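Local coordinates for T9SS C-terminal target domain-containing protein (Bacteroides cellulosilyticus, PDB 5JVK), which probably hydrolyses O-glycosidic bonds inside carbohydrate chains, as a family 39 glycoside hydrolase of a gut bacterium, at residues 312-317 with 363-369; 293-297 with 356-360; 284-290 with 335-341; 414-418 with 440-444; 427-432 with 444-449. All coordinates share one frame; numbering follows the deposited sequence.

Contact 1 of 5, residues 312-317 with 363-369; sequences IPTVWP and LSRRHYM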
# COMPACT_ATOMS: atom_id res chain seq x y z
N ILE A 312 2.35 14.49 5.52
CA ILE A 312 1.15 14.39 4.69
C ILE A 312 0.26 15.64 4.77
O ILE A 312 -0.18 16.13 3.73
CB ILE A 312 0.33 13.10 4.98
CG1 ILE A 312 1.13 11.87 4.52
CG2 ILE A 312 -1.03 13.14 4.28
CD1 ILE A 312 0.50 10.54 4.87
N PRO A 313 0.00 16.17 5.98
CA PRO A 313 -0.82 17.40 6.06
C PRO A 313 -0.23 18.65 5.38
O PRO A 313 -0.99 19.56 5.04
CB PRO A 313 -0.97 17.62 7.57
CG PRO A 313 -0.79 16.27 8.17
CD PRO A 313 0.25 15.61 7.32
N THR A 314 1.09 18.70 5.20
CA THR A 314 1.74 19.80 4.48
C THR A 314 1.88 19.50 3.00
O THR A 314 1.56 20.34 2.16
CB THR A 314 3.13 20.10 5.06
OG1 THR A 314 3.02 20.38 6.46
CG2 THR A 314 3.79 21.28 4.36
N VAL A 315 2.39 18.31 2.68
CA VAL A 315 2.70 17.93 1.30
C VAL A 315 1.46 17.76 0.42
O VAL A 315 1.46 18.21 -0.73
CB VAL A 315 3.57 16.64 1.25
CG1 VAL A 315 3.75 16.13 -0.18
CG2 VAL A 315 4.93 16.88 1.89
N TRP A 316 0.41 17.13 0.94
CA TRP A 316 -0.79 16.83 0.14
C TRP A 316 -1.47 18.12 -0.38
O TRP A 316 -1.66 18.25 -1.59
CB TRP A 316 -1.79 15.91 0.87
CG TRP A 316 -1.66 14.41 0.59
CD1 TRP A 316 -2.67 13.56 0.22
CD2 TRP A 316 -0.47 13.60 0.65
NE1 TRP A 316 -2.18 12.28 0.06
CE2 TRP A 316 -0.84 12.28 0.32
CE3 TRP A 316 0.87 13.87 0.96
CZ2 TRP A 316 0.08 11.22 0.29
CZ3 TRP A 316 1.79 12.81 0.93
CH2 TRP A 316 1.38 11.50 0.59
N PRO A 317 -1.80 19.09 0.51
CA PRO A 317 -2.34 20.37 0.03
C PRO A 317 -1.39 21.20 -0.84
O PRO A 317 -1.85 21.92 -1.72
CB PRO A 317 -2.64 21.14 1.33
CG PRO A 317 -2.80 20.09 2.36
CD PRO A 317 -1.80 19.03 1.98
N LEU A 363 -5.02 10.09 6.73
CA LEU A 363 -4.57 11.46 6.42
C LEU A 363 -4.61 11.77 4.91
O LEU A 363 -4.91 12.90 4.52
CB LEU A 363 -3.18 11.73 6.99
CG LEU A 363 -3.07 11.80 8.51
CD1 LEU A 363 -1.61 11.77 8.95
CD2 LEU A 363 -3.76 13.04 9.07
N SER A 364 -4.31 10.78 4.08
CA SER A 364 -4.38 10.95 2.62
C SER A 364 -5.81 11.29 2.15
O SER A 364 -6.00 12.23 1.38
CB SER A 364 -3.87 9.71 1.89
OG SER A 364 -4.06 9.81 0.49
N ARG A 365 -6.79 10.54 2.64
CA ARG A 365 -8.20 10.81 2.35
C ARG A 365 -8.66 12.15 2.94
O ARG A 365 -9.45 12.87 2.32
CB ARG A 365 -9.09 9.67 2.87
CG ARG A 365 -10.55 9.71 2.41
CD ARG A 365 -10.71 9.37 0.94
NE ARG A 365 -10.32 7.99 0.64
CZ ARG A 365 -11.05 6.90 0.89
NH1 ARG A 365 -12.24 6.98 1.48
NH2 ARG A 365 -10.57 5.70 0.56
N ARG A 366 -8.17 12.49 4.13
CA ARG A 366 -8.48 13.79 4.77
C ARG A 366 -8.12 14.95 3.86
O ARG A 366 -8.96 15.82 3.61
CB ARG A 366 -7.73 13.92 6.09
CG ARG A 366 -8.05 15.18 6.89
CD ARG A 366 -6.98 15.45 7.92
NE ARG A 366 -7.23 16.67 8.68
CZ ARG A 366 -6.36 17.27 9.49
NH1 ARG A 366 -5.12 16.79 9.66
NH2 ARG A 366 -6.72 18.37 10.13
N HIS A 367 -6.89 14.95 3.36
CA HIS A 367 -6.39 15.97 2.43
C HIS A 367 -6.43 15.43 1.00
O HIS A 367 -5.44 15.51 0.27
CB HIS A 367 -4.95 16.36 2.80
CG HIS A 367 -4.76 16.75 4.23
ND1 HIS A 367 -5.06 18.02 4.70
CD2 HIS A 367 -4.29 16.06 5.30
CE1 HIS A 367 -4.80 18.08 5.99
NE2 HIS A 367 -4.32 16.91 6.38
N TYR A 368 -7.58 14.88 0.59
CA TYR A 368 -7.69 14.12 -0.66
C TYR A 368 -7.16 14.89 -1.87
O TYR A 368 -7.62 15.99 -2.16
CB TYR A 368 -9.12 13.67 -0.95
CG TYR A 368 -9.20 12.75 -2.16
CD1 TYR A 368 -8.72 11.44 -2.08
CD2 TYR A 368 -9.71 13.19 -3.38
CE1 TYR A 368 -8.77 10.59 -3.18
CE2 TYR A 368 -9.76 12.35 -4.49
CZ TYR A 368 -9.29 11.05 -4.38
OH TYR A 368 -9.33 10.21 -5.47
N MET A 369 -6.18 14.30 -2.55
CA MET A 369 -5.64 14.84 -3.80
C MET A 369 -5.15 13.78 -4.78
O MET A 369 -5.35 13.93 -5.99
CB MET A 369 -4.56 15.90 -3.51
CG MET A 369 -3.26 15.37 -2.91
SD MET A 369 -1.97 15.13 -4.15
CE MET A 369 -0.74 14.24 -3.20

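Contact 2 of 5, residues 293-297 with 356-360; sequences PNTPD and YLART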
# COMPACT_ATOMS: atom_id res chain seq x y z
N PRO A 293 12.04 7.07 9.52
CA PRO A 293 11.14 6.35 10.43
C PRO A 293 10.12 7.23 11.19
O PRO A 293 9.58 6.78 12.20
CB PRO A 293 12.12 5.72 11.41
CG PRO A 293 13.19 6.76 11.54
CD PRO A 293 13.27 7.48 10.21
N ASN A 294 9.85 8.44 10.71
CA ASN A 294 9.01 9.40 11.43
C ASN A 294 7.53 9.17 11.14
O ASN A 294 7.18 8.44 10.21
CB ASN A 294 9.38 10.84 11.05
CG ASN A 294 10.85 11.13 11.24
OD1 ASN A 294 11.58 11.35 10.28
ND2 ASN A 294 11.30 11.10 12.49
N THR A 295 6.67 9.82 11.93
CA THR A 295 5.22 9.74 11.72
C THR A 295 4.82 10.38 10.39
O THR A 295 5.52 11.26 9.89
CB THR A 295 4.42 10.45 12.84
OG1 THR A 295 4.72 11.86 12.82
CG2 THR A 295 4.73 9.88 14.21
N PRO A 296 3.68 9.96 9.82
CA PRO A 296 3.12 10.69 8.69
C PRO A 296 2.49 12.03 9.10
O PRO A 296 2.32 12.90 8.26
CB PRO A 296 2.05 9.74 8.15
CG PRO A 296 1.61 8.97 9.34
CD PRO A 296 2.85 8.78 10.17
N ASP A 297 2.13 12.17 10.38
CA ASP A 297 1.54 13.41 10.91
C ASP A 297 2.53 14.57 10.83
O ASP A 297 2.21 15.62 10.27
CB ASP A 297 1.11 13.23 12.37
CG ASP A 297 0.10 12.11 12.57
OD1 ASP A 297 -1.02 12.39 13.05
OD2 ASP A 297 0.43 10.95 12.24
N TYR A 356 1.28 3.59 11.27
CA TYR A 356 1.60 4.59 10.25
C TYR A 356 0.95 4.29 8.90
O TYR A 356 0.67 5.22 8.14
CB TYR A 356 3.12 4.77 10.09
CG TYR A 356 3.86 5.24 11.34
CD1 TYR A 356 3.19 5.80 12.44
CD2 TYR A 356 5.25 5.15 11.41
CE1 TYR A 356 3.88 6.22 13.57
CE2 TYR A 356 5.94 5.58 12.54
CZ TYR A 356 5.25 6.11 13.61
OH TYR A 356 5.93 6.54 14.73
N LEU A 357 0.72 3.01 8.60
CA LEU A 357 -0.02 2.62 7.40
C LEU A 357 -1.45 3.15 7.45
O LEU A 357 -1.91 3.80 6.51
CB LEU A 357 -0.02 1.10 7.22
CG LEU A 357 -0.61 0.55 5.90
CD1 LEU A 357 0.11 -0.73 5.50
CD2 LEU A 357 -2.11 0.30 5.97
N ALA A 358 -2.15 2.86 8.54
CA ALA A 358 -3.53 3.32 8.73
C ALA A 358 -3.60 4.84 8.70
O ALA A 358 -4.47 5.42 8.05
CB ALA A 358 -4.10 2.80 10.04
N ARG A 359 -2.67 5.48 9.41
CA ARG A 359 -2.61 6.94 9.48
C ARG A 359 -2.31 7.60 8.14
O ARG A 359 -2.85 8.67 7.84
CB ARG A 359 -1.61 7.38 10.57
CG ARG A 359 -2.24 7.32 11.95
CD ARG A 359 -1.27 7.10 13.10
NE ARG A 359 -0.31 8.18 13.28
CZ ARG A 359 0.50 8.30 14.33
NH1 ARG A 359 0.48 7.42 15.33
NH2 ARG A 359 1.35 9.32 14.40
N THR A 360 -1.46 6.97 7.32
CA THR A 360 -1.19 7.44 5.96
C THR A 360 -2.47 7.54 5.12
O THR A 360 -2.74 8.57 4.52
CB THR A 360 -0.17 6.54 5.23
OG1 THR A 360 1.10 6.64 5.87
CG2 THR A 360 -0.00 6.94 3.76
O HOH W 1 8.49 6.86 14.95

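Contact 3 of 5, residues 284-290 with 335-341; sequences GYSIHPY and SVWVTEI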
# COMPACT_ATOMS: atom_id res chain seq x y z
N GLY A 284 0.07 13.15 -15.69
CA GLY A 284 0.35 13.32 -14.27
C GLY A 284 1.80 13.04 -13.94
O GLY A 284 2.57 12.66 -14.83
N TYR A 285 2.17 13.23 -12.68
CA TYR A 285 3.51 12.88 -12.19
C TYR A 285 3.42 12.12 -10.89
O TYR A 285 2.36 12.09 -10.25
CB TYR A 285 4.40 14.13 -12.04
CG TYR A 285 4.02 15.08 -10.92
CD1 TYR A 285 4.65 15.02 -9.67
CD2 TYR A 285 3.04 16.05 -11.11
CE1 TYR A 285 4.30 15.89 -8.64
CE2 TYR A 285 2.69 16.93 -10.09
CZ TYR A 285 3.32 16.84 -8.86
OH TYR A 285 2.96 17.72 -7.87
N SER A 286 4.53 11.49 -10.49
CA SER A 286 4.58 10.69 -9.27
C SER A 286 5.64 11.17 -8.29
O SER A 286 6.66 11.73 -8.69
CB SER A 286 4.81 9.22 -9.61
OG SER A 286 6.04 9.03 -10.27
N ILE A 287 5.38 10.93 -7.00
CA ILE A 287 6.32 11.21 -5.92
C ILE A 287 6.51 9.98 -5.03
O ILE A 287 5.61 9.14 -4.92
CB ILE A 287 5.86 12.41 -5.05
CG1 ILE A 287 4.44 12.21 -4.51
CG2 ILE A 287 5.94 13.70 -5.85
CD1 ILE A 287 4.15 13.03 -3.28
N HIS A 288 7.67 9.89 -4.39
CA HIS A 288 8.00 8.84 -3.43
C HIS A 288 8.30 9.49 -2.07
O HIS A 288 9.45 9.47 -1.62
CB HIS A 288 9.22 8.03 -3.92
CG HIS A 288 8.93 7.11 -5.06
ND1 HIS A 288 9.85 6.18 -5.50
CD2 HIS A 288 7.84 6.95 -5.85
CE1 HIS A 288 9.35 5.50 -6.51
NE2 HIS A 288 8.13 5.95 -6.74
N PRO A 289 7.29 10.07 -1.41
CA PRO A 289 7.54 10.90 -0.23
C PRO A 289 7.78 10.08 1.04
O PRO A 289 6.94 10.07 1.95
CB PRO A 289 6.26 11.74 -0.14
CG PRO A 289 5.21 10.78 -0.57
CD PRO A 289 5.84 9.98 -1.68
N TYR A 290 8.92 9.40 1.11
CA TYR A 290 9.26 8.59 2.27
C TYR A 290 9.56 9.49 3.47
O TYR A 290 10.39 10.39 3.38
CB TYR A 290 10.48 7.69 1.99
CG TYR A 290 10.17 6.46 1.17
CD1 TYR A 290 9.75 5.29 1.78
CD2 TYR A 290 10.33 6.46 -0.23
CE1 TYR A 290 9.48 4.14 1.04
CE2 TYR A 290 10.06 5.32 -0.97
CZ TYR A 290 9.63 4.16 -0.33
OH TYR A 290 9.36 3.02 -1.05
N SER A 335 -2.52 14.97 -12.59
CA SER A 335 -2.76 14.11 -11.44
C SER A 335 -1.44 13.82 -10.71
O SER A 335 -0.38 13.73 -11.34
CB SER A 335 -3.44 12.80 -11.87
OG SER A 335 -2.72 12.16 -12.91
N VAL A 336 -1.51 13.69 -9.39
CA VAL A 336 -0.35 13.39 -8.56
C VAL A 336 -0.51 11.99 -7.99
O VAL A 336 -1.45 11.73 -7.24
CB VAL A 336 -0.19 14.41 -7.41
CG1 VAL A 336 1.05 14.11 -6.57
CG2 VAL A 336 -0.12 15.83 -7.98
N TRP A 337 0.41 11.09 -8.34
CA TRP A 337 0.35 9.69 -7.93
C TRP A 337 1.44 9.38 -6.91
O TRP A 337 2.62 9.56 -7.19
CB TRP A 337 0.51 8.80 -9.16
CG TRP A 337 -0.62 8.95 -10.13
CD1 TRP A 337 -0.79 9.96 -11.03
CD2 TRP A 337 -1.73 8.07 -10.29
NE1 TRP A 337 -1.95 9.76 -11.74
CE2 TRP A 337 -2.55 8.61 -11.31
CE3 TRP A 337 -2.12 6.87 -9.67
CZ2 TRP A 337 -3.73 7.99 -11.73
CZ3 TRP A 337 -3.30 6.26 -10.09
CH2 TRP A 337 -4.09 6.82 -11.11
N VAL A 338 1.05 8.92 -5.72
CA VAL A 338 2.01 8.56 -4.68
C VAL A 338 2.41 7.10 -4.90
O VAL A 338 1.91 6.19 -4.24
CB VAL A 338 1.45 8.82 -3.27
CG1 VAL A 338 2.51 8.56 -2.20
CG2 VAL A 338 0.92 10.25 -3.17
N THR A 339 3.31 6.89 -5.86
CA THR A 339 3.62 5.54 -6.36
C THR A 339 4.50 4.70 -5.43
O THR A 339 4.59 3.49 -5.60
CB THR A 339 4.23 5.59 -7.77
OG1 THR A 339 5.45 6.35 -7.76
CG2 THR A 339 3.24 6.19 -8.76
N GLU A 340 5.14 5.34 -4.45
CA GLU A 340 5.72 4.62 -3.30
C GLU A 340 5.60 5.46 -2.03
O GLU A 340 5.95 6.64 -2.02
CB GLU A 340 7.19 4.27 -3.51
CG GLU A 340 7.49 3.27 -4.62
CD GLU A 340 8.96 2.88 -4.69
OE1 GLU A 340 9.72 3.13 -3.73
OE2 GLU A 340 9.36 2.32 -5.73
N ILE A 341 5.12 4.83 -0.96
CA ILE A 341 5.28 5.35 0.39
C ILE A 341 5.27 4.16 1.33
O ILE A 341 4.53 3.21 1.11
CB ILE A 341 4.21 6.41 0.75
CG1 ILE A 341 4.51 7.04 2.11
CG2 ILE A 341 2.80 5.81 0.73
CD1 ILE A 341 3.67 8.26 2.42

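Contact 4 of 5, residues 414-418 with 440-444; sequences LLKNY and TTFYT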
# COMPACT_ATOMS: atom_id res chain seq x y z
N LEU A 414 -13.14 0.43 6.80
CA LEU A 414 -13.79 1.61 7.38
C LEU A 414 -13.82 2.80 6.42
O LEU A 414 -14.86 3.42 6.27
CB LEU A 414 -13.10 1.99 8.69
CG LEU A 414 -13.56 1.10 9.86
CD1 LEU A 414 -12.40 0.60 10.71
CD2 LEU A 414 -14.59 1.84 10.69
N LEU A 415 -12.68 3.11 5.80
CA LEU A 415 -12.57 4.22 4.84
C LEU A 415 -13.52 4.09 3.66
O LEU A 415 -14.22 5.04 3.32
CB LEU A 415 -11.14 4.35 4.28
CG LEU A 415 -10.12 5.19 5.06
CD1 LEU A 415 -8.72 4.95 4.53
CD2 LEU A 415 -10.48 6.67 4.99
N LYS A 416 -13.51 2.91 3.04
CA LYS A 416 -14.26 2.65 1.81
C LYS A 416 -13.97 3.78 0.79
O LYS A 416 -12.80 4.03 0.49
CB LYS A 416 -15.76 2.48 2.10
CG LYS A 416 -16.12 1.38 3.08
CD LYS A 416 -17.64 1.26 3.16
CE LYS A 416 -18.09 0.12 4.07
NZ LYS A 416 -18.03 0.50 5.50
N ASN A 417 -15.00 4.46 0.29
CA ASN A 417 -14.83 5.64 -0.55
C ASN A 417 -15.53 6.85 0.06
O ASN A 417 -16.00 7.73 -0.66
CB ASN A 417 -15.34 5.33 -1.95
CG ASN A 417 -14.43 4.37 -2.67
OD1 ASN A 417 -14.75 3.21 -2.89
ND2 ASN A 417 -13.26 4.86 -3.03
N TYR A 418 -15.57 6.89 1.39
CA TYR A 418 -16.16 8.01 2.12
C TYR A 418 -15.26 9.24 2.00
O TYR A 418 -14.04 9.12 1.98
CB TYR A 418 -16.36 7.66 3.60
CG TYR A 418 -17.38 6.57 3.88
CD1 TYR A 418 -18.66 6.62 3.32
CD2 TYR A 418 -17.08 5.51 4.75
CE1 TYR A 418 -19.60 5.63 3.59
CE2 TYR A 418 -18.01 4.52 5.02
CZ TYR A 418 -19.27 4.58 4.45
OH TYR A 418 -20.19 3.60 4.72
N THR A 440 -22.04 12.08 8.20
CA THR A 440 -20.89 11.40 8.80
C THR A 440 -21.20 9.92 9.05
O THR A 440 -22.22 9.59 9.66
CB THR A 440 -20.50 12.09 10.13
OG1 THR A 440 -20.08 13.43 9.85
CG2 THR A 440 -19.36 11.35 10.84
N THR A 441 -20.32 9.03 8.56
CA THR A 441 -20.48 7.58 8.70
C THR A 441 -19.54 6.95 9.75
O THR A 441 -19.90 5.94 10.35
CB THR A 441 -20.28 6.84 7.36
OG1 THR A 441 -18.95 7.06 6.87
CG2 THR A 441 -21.30 7.32 6.34
N PHE A 442 -18.35 7.53 9.94
CA PHE A 442 -17.48 7.14 11.05
C PHE A 442 -16.52 8.26 11.47
O PHE A 442 -16.27 9.20 10.70
CB PHE A 442 -16.70 5.86 10.72
CG PHE A 442 -15.53 6.06 9.79
CD1 PHE A 442 -15.71 6.11 8.41
CD2 PHE A 442 -14.24 6.18 10.29
CE1 PHE A 442 -14.63 6.29 7.56
CE2 PHE A 442 -13.16 6.36 9.44
CZ PHE A 442 -13.35 6.41 8.07
N TYR A 443 -16.01 8.14 12.69
CA TYR A 443 -14.96 9.01 13.22
C TYR A 443 -13.74 8.15 13.48
O TYR A 443 -13.88 7.00 13.88
CB TYR A 443 -15.38 9.67 14.53
CG TYR A 443 -16.71 10.38 14.46
CD1 TYR A 443 -17.91 9.67 14.61
CD2 TYR A 443 -16.78 11.76 14.25
CE1 TYR A 443 -19.13 10.32 14.54
CE2 TYR A 443 -18.01 12.41 14.18
CZ TYR A 443 -19.18 11.69 14.32
OH TYR A 443 -20.40 12.32 14.25
N THR A 444 -12.54 8.70 13.25
CA THR A 444 -11.30 8.02 13.62
C THR A 444 -10.55 8.86 14.64
O THR A 444 -10.64 10.09 14.60
CB THR A 444 -10.39 7.71 12.41
OG1 THR A 444 -9.26 6.94 12.86
CG2 THR A 444 -9.89 8.98 11.71

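Contact 5 of 5, residues 427-432 with 444-449; sequences GVNKVL and TAWTTK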
# COMPACT_ATOMS: atom_id res chain seq x y z
N GLY A 427 -3.70 18.32 15.94
CA GLY A 427 -2.45 18.51 16.68
C GLY A 427 -1.89 17.19 17.17
O GLY A 427 -1.82 16.22 16.42
N VAL A 428 -1.50 17.16 18.45
CA VAL A 428 -0.93 15.97 19.08
C VAL A 428 -1.91 14.80 19.00
O VAL A 428 -1.51 13.68 18.67
CB VAL A 428 -0.53 16.26 20.56
CG1 VAL A 428 -0.22 14.98 21.33
CG2 VAL A 428 0.67 17.19 20.60
N ASN A 429 -3.18 15.07 19.29
CA ASN A 429 -4.27 14.11 19.13
C ASN A 429 -5.12 14.49 17.92
O ASN A 429 -5.24 15.67 17.60
CB ASN A 429 -5.14 14.08 20.39
CG ASN A 429 -4.34 13.76 21.64
OD1 ASN A 429 -3.50 12.86 21.64
ND2 ASN A 429 -4.60 14.49 22.72
N LYS A 430 -5.69 13.49 17.25
CA LYS A 430 -6.53 13.69 16.07
C LYS A 430 -7.87 13.03 16.29
O LYS A 430 -7.93 11.90 16.74
CB LYS A 430 -5.88 13.04 14.83
CG LYS A 430 -5.19 14.00 13.87
CD LYS A 430 -3.78 14.33 14.31
CE LYS A 430 -2.98 14.91 13.16
NZ LYS A 430 -1.61 15.26 13.59
N VAL A 431 -8.94 13.75 15.97
CA VAL A 431 -10.29 13.18 15.85
C VAL A 431 -10.89 13.71 14.54
O VAL A 431 -11.11 14.91 14.42
CB VAL A 431 -11.20 13.52 17.05
CG1 VAL A 431 -12.55 12.83 16.90
CG2 VAL A 431 -10.54 13.10 18.36
N LEU A 432 -11.12 12.81 13.59
CA LEU A 432 -11.51 13.18 12.23
C LEU A 432 -12.79 12.47 11.85
O LEU A 432 -12.98 11.31 12.21
CB LEU A 432 -10.40 12.78 11.24
CG LEU A 432 -8.96 13.13 11.58
CD1 LEU A 432 -8.01 12.45 10.61
CD2 LEU A 432 -8.76 14.64 11.57
N THR A 444 -12.54 8.70 13.25
CA THR A 444 -11.30 8.02 13.62
C THR A 444 -10.55 8.86 14.64
O THR A 444 -10.64 10.09 14.60
CB THR A 444 -10.39 7.71 12.41
OG1 THR A 444 -9.26 6.94 12.86
CG2 THR A 444 -9.89 8.98 11.71
N ALA A 445 -9.83 8.21 15.54
CA ALA A 445 -9.10 8.91 16.59
C ALA A 445 -7.78 8.21 16.92
O ALA A 445 -7.74 6.99 17.04
CB ALA A 445 -9.96 9.04 17.83
N TRP A 446 -6.73 9.01 17.06
CA TRP A 446 -5.42 8.51 17.47
C TRP A 446 -4.61 9.62 18.13
O TRP A 446 -4.98 10.80 18.06
CB TRP A 446 -4.66 7.92 16.27
CG TRP A 446 -4.11 8.91 15.27
CD1 TRP A 446 -2.92 9.58 15.34
CD2 TRP A 446 -4.71 9.30 14.03
NE1 TRP A 446 -2.76 10.37 14.23
CE2 TRP A 446 -3.84 10.23 13.41
CE3 TRP A 446 -5.91 8.97 13.39
CZ2 TRP A 446 -4.13 10.82 12.18
CZ3 TRP A 446 -6.20 9.57 12.16
CH2 TRP A 446 -5.31 10.48 11.57
N THR A 447 -3.52 9.23 18.78
CA THR A 447 -2.57 10.17 19.35
C THR A 447 -1.20 9.94 18.73
O THR A 447 -0.84 8.81 18.40
CB THR A 447 -2.49 10.06 20.90
OG1 THR A 447 -1.56 11.04 21.40
CG2 THR A 447 -2.06 8.67 21.38
N THR A 448 -0.44 11.03 18.57
CA THR A 448 0.96 10.96 18.15
C THR A 448 1.90 10.57 19.31
O THR A 448 3.04 10.19 19.07
CB THR A 448 1.43 12.29 17.53
OG1 THR A 448 1.23 13.36 18.47
CG2 THR A 448 0.64 12.59 16.26
N LYS A 449 1.42 10.67 20.55
CA LYS A 449 2.24 10.34 21.72
C LYS A 449 2.43 8.83 21.85
O LYS A 449 1.46 8.08 21.92
CB LYS A 449 1.62 10.93 22.99
CG LYS A 449 1.68 12.45 23.03
CD LYS A 449 0.81 13.05 24.11
CE LYS A 449 1.33 12.75 25.51
NZ LYS A 449 0.80 13.72 26.51

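Contact 1 of 5, residues 312-317 with 363-369
W316 packs against H367, S364 and M369, and following its side chain outward shows how one indole can join two helices. Its CB rests on H367 CB at 3.7 Å. Further out, CD1 has H367 O in the ring plane at its edge, 3.4 Å away, while M369 CG lies 3.7 Å from the same CD1. At the pyrrole corner NE1 comes within 3.1 Å of S364 OG. M369 lays its methyl over the five-membered ring: CE stands 3.8 Å from the centroid and only 5° off the normal, a CH-pi contact reached through a bend at chi2 (98°), while SD, farther above the same face at 4.9 Å from that centroid, makes the Met-aromatic contact. I312 CG2 covers the opposite indole face and also touches L363 CB at 3.7 Å. Replacing W316 with an alanine would probably leave the M369 methyl and I312 CG2 with no aromatic plane between them and open a gap beside H367. P313 CA sits over a face of the H367 imidazole, 3.9 Å from its centroid. Here the start of helix 312-325 meets the end of helix 350-366; W316 continues inward to V338 and M369 to V336 on strand 335-341.

Contact 2 of 5, residues 293-297 with 356-360
D297 OD2 takes two hydrogen bonds from R359, from NH2 at 2.9 Å and from NE at 3.0 Å, a side-on salt bridge that converges on a single oxygen. The guanidinium holds that oxygen in its own plane, but the carboxylate is turned 84° against it, and both donors approach from one face of the carboxylate. A chi3 bend (64°) in R359 turns NE and NH2 to this side. T295 CG2 touches R359 NH2 at 3.4 Å, and T295 CA lies over a face of the Y356 ring, 4.2 Å from its centroid. P296 packs against both, with CD on Y356 CD1 and CG 3.8 Å from R359 CB. Farther out, a water bridges the segments, donating to P293 O and hydrogen-bonded to Y356 OH at 2.6 Å. A second shell positions both charged groups: D297 OD1 receives K430 NZ and W446 NE1, and R359 NH1 reaches I491 O. An asparagine in place of D297, lacking the charge, would probably leave R359 and K430 poorly balanced. The loop from strand 284-287 to helix 312-325 thus lies against helix 350-366, P296 and T360 both touching I312, with the sheet of strands 429-436 and 439-447 beyond D297.

Contact 3 of 5, residues 284-290 with 335-341
Y285, I287 and, just past their strand, P289 meet V336, V338 and I341 along two neighbouring parallel strands, the sixth and seventh of the eight-stranded (beta/alpha) barrel. In the apolar centre V336 CG2 lies 3.7 Å from Y285 CE2, the two side chains running side by side, and P289 CD rests on V338 CG1 at the same distance. Helix 312-325 backs this face, its L319 touching both Y285 and I287. W337 N donates to Y285 O at 2.9 Å and I287 N to W337 O; the bond from T339 N to I287 O is weak. Toward the polar edge, S286 and T339 both turn to E219. H288 NE2 donates to T339 OG1 at 2.9 Å in the plane of its ring, while ND1 bonds to E223; the two bonds fix its rotation. E340 CB lies over the centre of that ring, 3.6 Å from the centroid, and its carboxylate stacks 21° from the ring plane. R134 bridges to E340 OE2, and a glycerol, probably from the crystallisation liquor, lies by E340, consistent with a pocket at the C-terminal mouth of the barrel. Y290 OH donates to E340 OE1 at 2.7 Å, on the anti side and 27° out of the carboxylate plane.

Contact 4 of 5, residues 414-418 with 440-444
T441 sets OG1 between its backbone N and carbonyl carbon (chi1 62°), and this torsion lowers the hydroxyl onto the Y418 ring. F442 takes a similar first torsion (chi1 77°), which swings its ring toward the end of helix 403-415. OG1 of T441 hovers over the centre of the phenol, 3.2 Å from Y418 CD2, and T441 CB is 4.0 Å from the ring centroid, so the threonine comes down from above on a face. Y418 in turn brings CD2 to the edge of F442, in its plane and 3.8 Å from F442 CE1. The F442 edge also approaches the last helical turn: CE1 stands 3.2 Å from L414 O. L415 CD2 touches CZ of F442 at 4.2 Å, and L414 CB lies over a face of the phenylalanine. Y418 N bonds back to L415 O at 3.0 Å, closing the turn by which the chain leaves the helix toward Y418. Beyond the pair, F442 meets the F434 ring with planes nearly parallel, and R365 takes the carbonyls of K416 and Y418. That two successive residues both face F434 identifies a classic beta bulge in strand 439-447, here packed on the last helix before the antiparallel sheet that follows the barrel.

Contact 5 of 5, residues 427-432 with 444-449
K430 and W446, like L432 and T444, are hydrogen-bonded pairs of an antiparallel hairpin whose strand directions differ by 175°, with V431-A445 between them and N429-T447 beyond K430-W446 as non-hydrogen-bonded pairs. On the face carrying K430 and W446, the lysine lays CB over the indole, 3.9 Å from the centroid of the six-membered ring, and its CG follows 3.8 Å from W446 CZ2. A bend at chi2 (83°) keeps this aliphatic stem on the ring before the chain runs on to NZ. L432 CD1 adds a methyl 3.5 Å from W446 CH2. On the other face V431 CG2 meets A445 CB, and T447 OG1 donates to N429 OD1 at 2.7 Å. That same hydroxyl accepts from K449 N, forming an ST turn as the strand ends. V428 O there is gripped twice by T448, by N at 2.9 Å and by OG1 at 2.8 Å. V428 CG1 finishes the edge against K449 CD, 3.5 Å away. The K430 ammonium donates to G427 O at 3.0 Å and, with W446 NE1, turns to D297, which implies that the lysine is likely to stay charged although largely buried, its stem shielded by the indole and its tip matched by a carbonyl and a carboxylate.

In the fold
The five contacts run from the barrel interior to the antiparallel sheet that follows it. Contact 3, beside the glycerol about 3 Å from the E340 side chain, is the one nearest the probable pocket; its centre is 12 Å from that of contact 1, where W316 and M369 back the same strand. Contacts 1 and 2 share helix 350-366, and I312 N probably bonds to P296 O between them. D297 then ties contact 2 to contact 5, also 12 Å away between centres, while R365 of contact 1 joins contact 4. Contacts 4 and 5 meet on strand 439-447 and share T444. Both lie well away from contact 3, at 24 and 25 Å between centres, with nearest atoms about 12 and 13 Å apart.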